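Long-range contacts in BIFUNCTIONAL PROTEIN Proline utilization A (PutA) (Corynebacterium freiburgense, PDB 5UX5), which catalyses the two-step oxidation of proline to glutamate, with FAD in its proline dehydrogenase part and NAD in its aldehyde dehydrogenase part: residues G158-E166 with Q743-R752; I202-L213 with H240-E248. All coordinates share one frame; numbering follows the deposited sequence.

Interaction 1 of 2, residues G158-E166 with Q743-R752; sequences GEAVLGDGE and QLIDATRTLR
Asp746 and Thr750, one turn apart on helix 740-750, accept backbone N-H groups of Asp164, Gly165 and Glu166 at the start of the helix that follows Gly163, its N-cap residue. The Asp746 carboxylate lies across this turn. Its OD1 takes the N-H of Gly165 on the syn lone pair (2.8 Å to Gly165 N), while OD2 takes that of Glu166, slightly out of the carboxylate plane (2.9 Å to Glu166 N). Thr750 can be followed atom by atom. Thr750 CB rests 3.7 Å from Asp164 N; OG1, set beside its own backbone N (chi1 -61°), accepts from Asp164 N and donates to Asp746 O; Thr750 CG2 touches the Asp164 carboxylate, 3.6 Å from Asp164 CG. That carboxylate in turn meets Arg752 nearly coplanar: both terminal nitrogens end on OD2, with Asp164 OD2 2.9 Å from Arg752 NH2. Further along, the Gln743 amide stacks on the carboxylate of the poorly ordered Glu159, a less certain feature, and donates from Gln743 NE2 to Ala160 O (3.0 Å), its NE2 being shared with Asp707. Leu162 and Ala747 bring their CB atoms together at 4.0 Å, an apolar touch in a largely polar contact. Proline dehydrogenase and aldehyde dehydrogenase regions are thus joined through a helix start whose N-H groups face an acidic side chain, a pairing that the helix dipole probably favours and that would tend to keep Asp746 ionised.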
loop_
_atom_site.group_PDB
_atom_site.type_symbol
_atom_site.label_atom_id
_atom_site.label_comp_id
_atom_site.label_asym_id
_atom_site.label_seq_id
_atom_site.Cartn_x
_atom_site.Cartn_y
_atom_site.Cartn_z
ATOM N N GLY A 158 -15.019 5.179 -19.605
ATOM C CA GLY A 158 -14.280 4.192 -20.373
ATOM C C GLY A 158 -13.275 3.429 -19.533
ATOM O O GLY A 158 -13.400 3.348 -18.315
ATOM N N GLU A 159 -12.305 2.839 -20.239
ATOM C CA GLU A 159 -11.251 2.013 -19.649
ATOM C C GLU A 159 -10.524 2.773 -18.542
ATOM O O GLU A 159 -10.329 3.988 -18.624
ATOM C CB GLU A 159 -10.257 1.589 -20.752
ATOM C CG GLU A 159 -9.662 0.167 -20.683
ATOM C CD GLU A 159 -8.814 -0.187 -21.922
ATOM O OE1 GLU A 159 -8.276 0.724 -22.601
ATOM O OE2 GLU A 159 -8.685 -1.388 -22.233
ATOM N N ALA A 160 -10.096 2.046 -17.512
ATOM C CA ALA A 160 -9.380 2.677 -16.408
ATOM C C ALA A 160 -8.176 3.435 -16.941
ATOM O O ALA A 160 -7.458 2.949 -17.818
ATOM C CB ALA A 160 -8.916 1.639 -15.390
ATOM N N VAL A 161 -7.974 4.647 -16.433
ATOM C CA VAL A 161 -6.904 5.516 -16.921
ATOM C C VAL A 161 -5.660 5.206 -16.091
ATOM O O VAL A 161 -5.347 5.882 -15.110
ATOM C CB VAL A 161 -7.288 6.991 -16.879
ATOM C CG1 VAL A 161 -6.197 7.825 -17.533
ATOM C CG2 VAL A 161 -8.612 7.212 -17.570
ATOM N N LEU A 162 -4.924 4.175 -16.525
ATOM C CA LEU A 162 -3.677 3.754 -15.904
ATOM C C LEU A 162 -2.432 4.255 -16.623
ATOM O O LEU A 162 -1.356 4.263 -16.018
ATOM C CB LEU A 162 -3.640 2.225 -15.809
ATOM C CG LEU A 162 -4.868 1.736 -15.023
ATOM C CD1 LEU A 162 -4.982 0.224 -14.928
ATOM C CD2 LEU A 162 -4.880 2.334 -13.644
ATOM N N GLY A 163 -2.545 4.702 -17.884
ATOM C CA GLY A 163 -1.388 5.164 -18.626
ATOM C C GLY A 163 -1.683 6.399 -19.457
ATOM O O GLY A 163 -2.827 6.833 -19.576
ATOM N N ASP A 164 -0.625 6.965 -20.040
ATOM C CA ASP A 164 -0.817 8.157 -20.866
ATOM C C ASP A 164 -1.609 7.862 -22.134
ATOM O O ASP A 164 -2.219 8.773 -22.698
ATOM C CB ASP A 164 0.520 8.792 -21.241
ATOM C CG ASP A 164 1.156 9.564 -20.087
ATOM O OD1 ASP A 164 0.424 10.154 -19.230
ATOM O OD2 ASP A 164 2.414 9.571 -20.059
ATOM N N GLY A 165 -1.592 6.621 -22.609
ATOM C CA GLY A 165 -2.333 6.230 -23.799
ATOM C C GLY A 165 -3.819 6.435 -23.617
ATOM O O GLY A 165 -4.456 7.139 -24.399
ATOM N N GLU A 166 -4.399 5.794 -22.604
ATOM C CA GLU A 166 -5.816 5.985 -22.354
ATOM C C GLU A 166 -6.126 7.395 -21.884
ATOM O O GLU A 166 -7.219 7.899 -22.149
ATOM C CB GLU A 166 -6.308 4.971 -21.340
ATOM C CG GLU A 166 -7.793 5.048 -21.059
ATOM C CD GLU A 166 -8.680 4.817 -22.267
ATOM O OE1 GLU A 166 -8.267 4.085 -23.217
ATOM O OE2 GLU A 166 -9.829 5.338 -22.204
ATOM N N GLN A 743 -3.394 -2.730 -21.001
ATOM C CA GLN A 743 -3.356 -1.755 -19.910
ATOM C C GLN A 743 -2.025 -1.777 -19.167
ATOM O O GLN A 743 -1.505 -0.718 -18.789
ATOM C CB GLN A 743 -4.502 -2.007 -18.926
ATOM C CG GLN A 743 -5.877 -1.703 -19.493
ATOM C CD GLN A 743 -6.278 -0.260 -19.275
ATOM O OE1 GLN A 743 -5.739 0.644 -19.919
ATOM N NE2 GLN A 743 -7.224 -0.031 -18.366
ATOM N N LEU A 744 -1.477 -2.974 -18.908
ATOM C CA LEU A 744 -0.166 -3.072 -18.275
ATOM C C LEU A 744 0.890 -2.366 -19.106
ATOM O O LEU A 744 1.725 -1.627 -18.572
ATOM C CB LEU A 744 0.221 -4.535 -18.066
ATOM C CG LEU A 744 1.677 -4.774 -17.644
ATOM C CD1 LEU A 744 1.922 -4.145 -16.284
ATOM C CD2 LEU A 744 2.044 -6.253 -17.646
ATOM N N ILE A 745 0.852 -2.567 -20.420
ATOM C CA ILE A 745 1.801 -1.889 -21.300
ATOM C C ILE A 745 1.642 -0.376 -21.190
ATOM O O ILE A 745 2.622 0.351 -20.991
ATOM C CB ILE A 745 1.632 -2.385 -22.749
ATOM C CG1 ILE A 745 2.132 -3.822 -22.857
ATOM C CG2 ILE A 745 2.344 -1.482 -23.736
ATOM C CD1 ILE A 745 1.900 -4.438 -24.167
ATOM N N ASP A 746 0.397 0.114 -21.263
ATOM C CA ASP A 746 0.149 1.551 -21.169
ATOM C C ASP A 746 0.651 2.112 -19.840
ATOM O O ASP A 746 1.310 3.160 -19.789
ATOM C CB ASP A 746 -1.340 1.825 -21.367
ATOM C CG ASP A 746 -1.655 3.314 -21.514
ATOM O OD1 ASP A 746 -0.722 4.095 -21.797
ATOM O OD2 ASP A 746 -2.839 3.708 -21.373
ATOM N N ALA A 747 0.352 1.423 -18.745
ATOM C CA ALA A 747 0.792 1.895 -17.436
ATOM C C ALA A 747 2.318 1.904 -17.318
ATOM O O ALA A 747 2.893 2.782 -16.669
ATOM C CB ALA A 747 0.161 1.031 -16.350
ATOM N N THR A 748 2.992 0.908 -17.896
ATOM C CA THR A 748 4.445 0.832 -17.757
ATOM C C THR A 748 5.146 1.925 -18.564
ATOM O O THR A 748 6.073 2.581 -18.072
ATOM C CB THR A 748 4.918 -0.559 -18.170
ATOM O OG1 THR A 748 4.262 -1.513 -17.346
ATOM C CG2 THR A 748 6.405 -0.709 -17.959
ATOM N N ARG A 749 4.722 2.133 -19.812
ATOM C CA ARG A 749 5.276 3.235 -20.592
ATOM C C ARG A 749 5.045 4.589 -19.912
ATOM O O ARG A 749 5.757 5.548 -20.221
ATOM C CB ARG A 749 4.690 3.230 -22.001
ATOM C CG ARG A 749 4.954 1.959 -22.800
ATOM C CD ARG A 749 4.803 2.210 -24.329
ATOM N NE ARG A 749 5.098 1.041 -25.173
ATOM C CZ ARG A 749 6.322 0.545 -25.422
ATOM N NH1 ARG A 749 7.423 1.084 -24.886
ATOM N NH2 ARG A 749 6.453 -0.514 -26.216
ATOM N N THR A 750 4.064 4.701 -19.001
ATOM C CA THR A 750 3.753 5.981 -18.364
ATOM C C THR A 750 4.622 6.306 -17.134
ATOM O O THR A 750 4.711 7.476 -16.754
ATOM C CB THR A 750 2.255 6.024 -18.003
ATOM O OG1 THR A 750 1.482 5.902 -19.199
ATOM C CG2 THR A 750 1.852 7.325 -17.342
ATOM N N LEU A 751 5.288 5.337 -16.519
ATOM C CA LEU A 751 6.147 5.646 -15.378
ATOM C C LEU A 751 7.213 6.682 -15.723
ATOM O O LEU A 751 7.895 6.577 -16.745
ATOM C CB LEU A 751 6.820 4.377 -14.871
ATOM C CG LEU A 751 5.917 3.393 -14.161
ATOM C CD1 LEU A 751 6.616 2.057 -14.090
ATOM C CD2 LEU A 751 5.588 3.930 -12.768
ATOM N N ARG A 752 7.395 7.655 -14.825
ATOM C CA ARG A 752 8.398 8.706 -14.997
ATOM C C ARG A 752 9.703 8.228 -14.355
ATOM O O ARG A 752 9.780 8.079 -13.130
ATOM C CB ARG A 752 7.966 10.018 -14.346
ATOM C CG ARG A 752 6.638 10.626 -14.783
ATOM C CD ARG A 752 6.410 10.763 -16.280
ATOM N NE ARG A 752 5.003 11.090 -16.527
ATOM C CZ ARG A 752 4.344 10.825 -17.654
ATOM N NH1 ARG A 752 4.958 10.212 -18.676
ATOM N NH2 ARG A 752 3.056 11.167 -17.748
#

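Interaction 2 of 2, residues I202-L213 with H240-E248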
loop_
_atom_site.group_PDB
_atom_site.type_symbol
_atom_site.label_atom_id
_atom_site.label_comp_id
_atom_site.label_asym_id
_atom_site.label_seq_id
_atom_site.Cartn_x
_atom_site.Cartn_y
_atom_site.Cartn_z
ATOM N N ILE A 202 2.720 18.527 -6.879
ATOM C CA ILE A 202 1.553 19.328 -7.243
ATOM C C ILE A 202 1.917 20.351 -8.316
ATOM O O ILE A 202 1.171 20.508 -9.281
ATOM C CB ILE A 202 0.927 20.008 -6.003
ATOM C CG1 ILE A 202 -0.465 20.512 -6.345
ATOM C CG2 ILE A 202 1.715 21.189 -5.533
ATOM C CD1 ILE A 202 -1.243 20.972 -5.160
ATOM N N ASP A 203 3.125 20.946 -8.240
ATOM C CA ASP A 203 3.556 21.956 -9.214
ATOM C C ASP A 203 3.642 21.355 -10.607
ATOM O O ASP A 203 3.173 21.948 -11.584
ATOM C CB ASP A 203 4.932 22.552 -8.858
ATOM C CG ASP A 203 4.990 23.244 -7.483
ATOM O OD1 ASP A 203 3.949 23.581 -6.885
ATOM O OD2 ASP A 203 6.119 23.485 -7.006
ATOM N N GLY A 204 4.254 20.174 -10.709
ATOM C CA GLY A 204 4.408 19.527 -11.995
ATOM C C GLY A 204 3.102 18.989 -12.527
ATOM O O GLY A 204 2.838 19.046 -13.730
ATOM N N ASN A 205 2.276 18.440 -11.647
ATOM C CA ASN A 205 0.978 17.964 -12.092
ATOM C C ASN A 205 0.147 19.109 -12.648
ATOM O O ASN A 205 -0.539 18.947 -13.666
ATOM C CB ASN A 205 0.265 17.255 -10.944
ATOM C CG ASN A 205 0.948 15.948 -10.551
ATOM O OD1 ASN A 205 2.085 15.680 -10.935
ATOM N ND2 ASN A 205 0.252 15.133 -9.786
ATOM N N THR A 206 0.214 20.285 -12.002
ATOM C CA THR A 206 -0.535 21.452 -12.467
ATOM C C THR A 206 -0.108 21.847 -13.868
ATOM O O THR A 206 -0.952 22.079 -14.738
ATOM C CB THR A 206 -0.352 22.641 -11.527
ATOM O OG1 THR A 206 -0.895 22.339 -10.238
ATOM C CG2 THR A 206 -1.098 23.822 -12.072
ATOM N N GLU A 207 1.210 21.922 -14.102
ATOM C CA GLU A 207 1.715 22.344 -15.401
ATOM C C GLU A 207 1.366 21.327 -16.471
ATOM O O GLU A 207 1.011 21.693 -17.591
ATOM C CB GLU A 207 3.224 22.550 -15.337
ATOM C CG GLU A 207 3.638 23.751 -14.508
ATOM C CD GLU A 207 3.161 25.083 -15.090
ATOM O OE1 GLU A 207 3.425 25.353 -16.284
ATOM O OE2 GLU A 207 2.517 25.860 -14.350
ATOM N N LEU A 208 1.412 20.050 -16.131
ATOM C CA LEU A 208 1.068 19.037 -17.112
ATOM C C LEU A 208 -0.406 19.126 -17.467
ATOM O O LEU A 208 -0.773 19.013 -18.636
ATOM C CB LEU A 208 1.421 17.641 -16.582
ATOM C CG LEU A 208 1.345 16.500 -17.608
ATOM C CD1 LEU A 208 2.145 16.849 -18.850
ATOM C CD2 LEU A 208 1.766 15.152 -17.075
ATOM N N LEU A 209 -1.264 19.328 -16.474
ATOM C CA LEU A 209 -2.702 19.405 -16.732
ATOM C C LEU A 209 -3.058 20.627 -17.575
ATOM O O LEU A 209 -3.890 20.544 -18.490
ATOM C CB LEU A 209 -3.462 19.404 -15.401
ATOM C CG LEU A 209 -3.478 18.044 -14.677
ATOM C CD1 LEU A 209 -3.587 18.272 -13.199
ATOM C CD2 LEU A 209 -4.600 17.129 -15.172
ATOM N N LYS A 210 -2.428 21.766 -17.286
ATOM C CA LYS A 210 -2.662 22.957 -18.076
ATOM C C LYS A 210 -2.142 22.774 -19.491
ATOM O O LYS A 210 -2.807 23.164 -20.455
ATOM C CB LYS A 210 -2.012 24.162 -17.400
ATOM C CG LYS A 210 -2.755 24.622 -16.155
ATOM C CD LYS A 210 -2.193 25.921 -15.637
ATOM C CE LYS A 210 -0.690 25.845 -15.460
ATOM N NZ LYS A 210 -0.133 27.076 -14.807
ATOM N N GLU A 211 -0.948 22.194 -19.630
ATOM C CA GLU A 211 -0.391 21.945 -20.952
ATOM C C GLU A 211 -1.308 21.050 -21.779
ATOM O O GLU A 211 -1.448 21.236 -22.995
ATOM C CB GLU A 211 0.996 21.327 -20.805
ATOM C CG GLU A 211 1.639 20.900 -22.093
ATOM C CD GLU A 211 2.885 20.086 -21.850
ATOM O OE1 GLU A 211 3.549 20.303 -20.809
ATOM O OE2 GLU A 211 3.189 19.217 -22.694
ATOM N N ARG A 212 -1.963 20.096 -21.136
ATOM C CA ARG A 212 -2.811 19.164 -21.867
ATOM C C ARG A 212 -4.230 19.669 -22.081
ATOM O O ARG A 212 -4.854 19.296 -23.084
ATOM C CB ARG A 212 -2.854 17.818 -21.142
ATOM C CG ARG A 212 -1.565 17.048 -21.256
ATOM C CD ARG A 212 -1.722 15.725 -20.579
ATOM N NE ARG A 212 -0.571 14.862 -20.770
ATOM C CZ ARG A 212 -0.446 13.678 -20.184
ATOM N NH1 ARG A 212 -1.403 13.261 -19.376
ATOM N NH2 ARG A 212 0.620 12.909 -20.408
ATOM N N LEU A 213 -4.760 20.504 -21.175
ATOM C CA LEU A 213 -6.162 20.897 -21.254
ATOM C C LEU A 213 -6.411 22.169 -22.066
ATOM O O LEU A 213 -7.550 22.390 -22.493
ATOM C CB LEU A 213 -6.749 21.061 -19.851
ATOM C CG LEU A 213 -7.213 19.769 -19.182
ATOM C CD1 LEU A 213 -7.532 20.054 -17.738
ATOM C CD2 LEU A 213 -8.435 19.248 -19.903
ATOM N N HIS A 240 -6.777 19.783 -4.157
ATOM C CA HIS A 240 -6.026 21.020 -4.324
ATOM C C HIS A 240 -5.461 21.181 -5.738
ATOM O O HIS A 240 -5.401 22.307 -6.253
ATOM C CB HIS A 240 -4.954 21.122 -3.253
ATOM C CG HIS A 240 -5.527 21.269 -1.886
ATOM N ND1 HIS A 240 -5.525 20.249 -0.961
ATOM C CD2 HIS A 240 -6.191 22.298 -1.307
ATOM C CE1 HIS A 240 -6.126 20.653 0.145
ATOM N NE2 HIS A 240 -6.545 21.892 -0.041
ATOM N N VAL A 241 -5.040 20.088 -6.382
ATOM C CA VAL A 241 -4.491 20.203 -7.725
ATOM C C VAL A 241 -5.557 20.693 -8.692
ATOM O O VAL A 241 -5.260 21.447 -9.628
ATOM C CB VAL A 241 -3.893 18.872 -8.198
ATOM C CG1 VAL A 241 -4.978 17.853 -8.305
ATOM C CG2 VAL A 241 -3.248 19.053 -9.573
ATOM N N THR A 242 -6.807 20.244 -8.505
ATOM C CA THR A 242 -7.874 20.641 -9.421
ATOM C C THR A 242 -8.275 22.100 -9.215
ATOM O O THR A 242 -8.459 22.834 -10.190
ATOM C CB THR A 242 -9.088 19.733 -9.266
ATOM O OG1 THR A 242 -8.693 18.363 -9.429
ATOM C CG2 THR A 242 -10.116 20.083 -10.315
ATOM N N ILE A 243 -8.431 22.539 -7.958
ATOM C CA ILE A 243 -8.711 23.949 -7.695
ATOM C C ILE A 243 -7.592 24.809 -8.254
ATOM O O ILE A 243 -7.832 25.894 -8.807
ATOM C CB ILE A 243 -8.877 24.209 -6.191
ATOM C CG1 ILE A 243 -10.148 23.600 -5.647
ATOM C CG2 ILE A 243 -8.829 25.696 -5.904
ATOM C CD1 ILE A 243 -10.073 23.477 -4.164
ATOM N N ARG A 244 -6.347 24.358 -8.077
ATOM C CA ARG A 244 -5.219 25.121 -8.590
ATOM C C ARG A 244 -5.213 25.117 -10.113
ATOM O O ARG A 244 -4.913 26.134 -10.754
ATOM C CB ARG A 244 -3.916 24.561 -8.048
ATOM C CG ARG A 244 -2.743 25.327 -8.488
ATOM C CD ARG A 244 -1.530 24.843 -7.810
ATOM N NE ARG A 244 -0.339 25.303 -8.510
ATOM C CZ ARG A 244 0.895 24.998 -8.141
ATOM N NH1 ARG A 244 1.091 24.224 -7.074
ATOM N NH2 ARG A 244 1.920 25.458 -8.834
ATOM N N LEU A 245 -5.522 23.974 -10.710
ATOM C CA LEU A 245 -5.643 23.920 -12.156
ATOM C C LEU A 245 -6.696 24.908 -12.638
ATOM O O LEU A 245 -6.437 25.722 -13.526
ATOM C CB LEU A 245 -5.981 22.486 -12.571
ATOM C CG LEU A 245 -6.725 22.253 -13.870
ATOM C CD1 LEU A 245 -5.812 22.626 -15.023
ATOM C CD2 LEU A 245 -7.169 20.797 -13.914
ATOM N N PHE A 246 -7.866 24.887 -12.000
ATOM C CA PHE A 246 -8.975 25.769 -12.359
ATOM C C PHE A 246 -8.573 27.238 -12.291
ATOM O O PHE A 246 -8.781 27.985 -13.247
ATOM C CB PHE A 246 -10.133 25.475 -11.421
ATOM C CG PHE A 246 -11.441 26.114 -11.783
ATOM C CD1 PHE A 246 -12.121 25.747 -12.923
ATOM C CD2 PHE A 246 -12.063 26.995 -10.890
ATOM C CE1 PHE A 246 -13.384 26.311 -13.216
ATOM C CE2 PHE A 246 -13.308 27.549 -11.164
ATOM C CZ PHE A 246 -13.967 27.207 -12.328
ATOM N N GLU A 247 -7.961 27.666 -11.180
ATOM C CA GLU A 247 -7.721 29.095 -10.975
ATOM C C GLU A 247 -6.566 29.613 -11.814
ATOM O O GLU A 247 -6.635 30.719 -12.359
ATOM C CB GLU A 247 -7.480 29.379 -9.497
ATOM C CG GLU A 247 -8.730 29.136 -8.700
ATOM C CD GLU A 247 -8.610 29.412 -7.209
ATOM O OE1 GLU A 247 -9.515 28.957 -6.499
ATOM O OE2 GLU A 247 -7.630 30.021 -6.732
ATOM N N GLU A 248 -5.508 28.836 -11.958
ATOM C CA GLU A 248 -4.432 29.302 -12.812
ATOM C C GLU A 248 -4.904 29.404 -14.267
ATOM O O GLU A 248 -4.729 30.444 -14.918
ATOM C CB GLU A 248 -3.232 28.372 -12.664
ATOM C CG GLU A 248 -2.511 28.535 -11.346
ATOM C CD GLU A 248 -1.231 27.724 -11.296
ATOM O OE1 GLU A 248 -0.613 27.619 -10.200
ATOM O OE2 GLU A 248 -0.856 27.185 -12.367
#
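Val241 fits as a knob among Ile202, Asn205, Thr206 and Leu209, at the heart of the apolar packing. Its CG2 branch, anti to the backbone N, does the touching, reaching Leu209 CD1 at 3.7 Å. One turn on, Leu245 continues the apolar seam: Leu245 CD1 leans on the CB of Leu209 and on the aliphatic CG of Lys210, while Leu245 CD2 meets Leu213 CD1 at 3.9 Å. At the other end Ile202 lays CG1 against Val241 CB, and it also touches Leu477 and Leu480 of helix 477-484. The axes stand 9.6 Å apart and cross at -49°, running broadly the same way, as befits consecutive outer helices of the proline dehydrogenase barrel: helices 202-221 and 239-251 flank strand 228-232 in the chain, each linking neighbouring parallel strands of the barrel. Away from this seam the contact turns ionic and more open to solvent, where Asp203, Glu207, Lys210, Arg244 and Glu248 form a salt-bridge network. Arg244 stretches out, fully extended from CG to NE, across Thr206, whose OG1 lies over one face of the guanidinium without bonding to NE and donates instead to Ile202 O. The tip meets Asp203 edge-on: Arg244 NH1 lies 2.9 Å from Asp203 OD1 and uses its anti lone pair, while the bond from NH2 is weak. Arg244 NE donates to Glu248 OE1 from above the plane of that carboxylate, and the other oxygen, OE2, is met by Lys210 NZ nearly along its C-O axis. Lys210 NZ also reaches Glu207 OE2 (3.0 Å), so its charge probably offsets the proximity of Glu207 OE2 and Glu248 OE2, which lie 4.1 Å apart, on the side where Glu207 is exposed to solvent.

How the interactions relate
From the N terminus the chain first passes 158-166, which links strand 151-157 to the first turn of helix 164-178 of the barrel, then enters helix 202-221 and, after strand 228-232, helix 239-251. There interaction 2 closes a short loop, with 26 residues between its segments. Interaction 1 closes only after the rest of the proline dehydrogenase region and much of the aldehyde dehydrogenase region, when the chain returns at 743-752, so the small loop lies wholly within the large one. One ties neighbouring barrel helices; the other ties two enzyme regions. They meet directly where Asp164 OD1 bridges to Arg212 NH2 (3.0 Å) and Arg752 packs near Leu208.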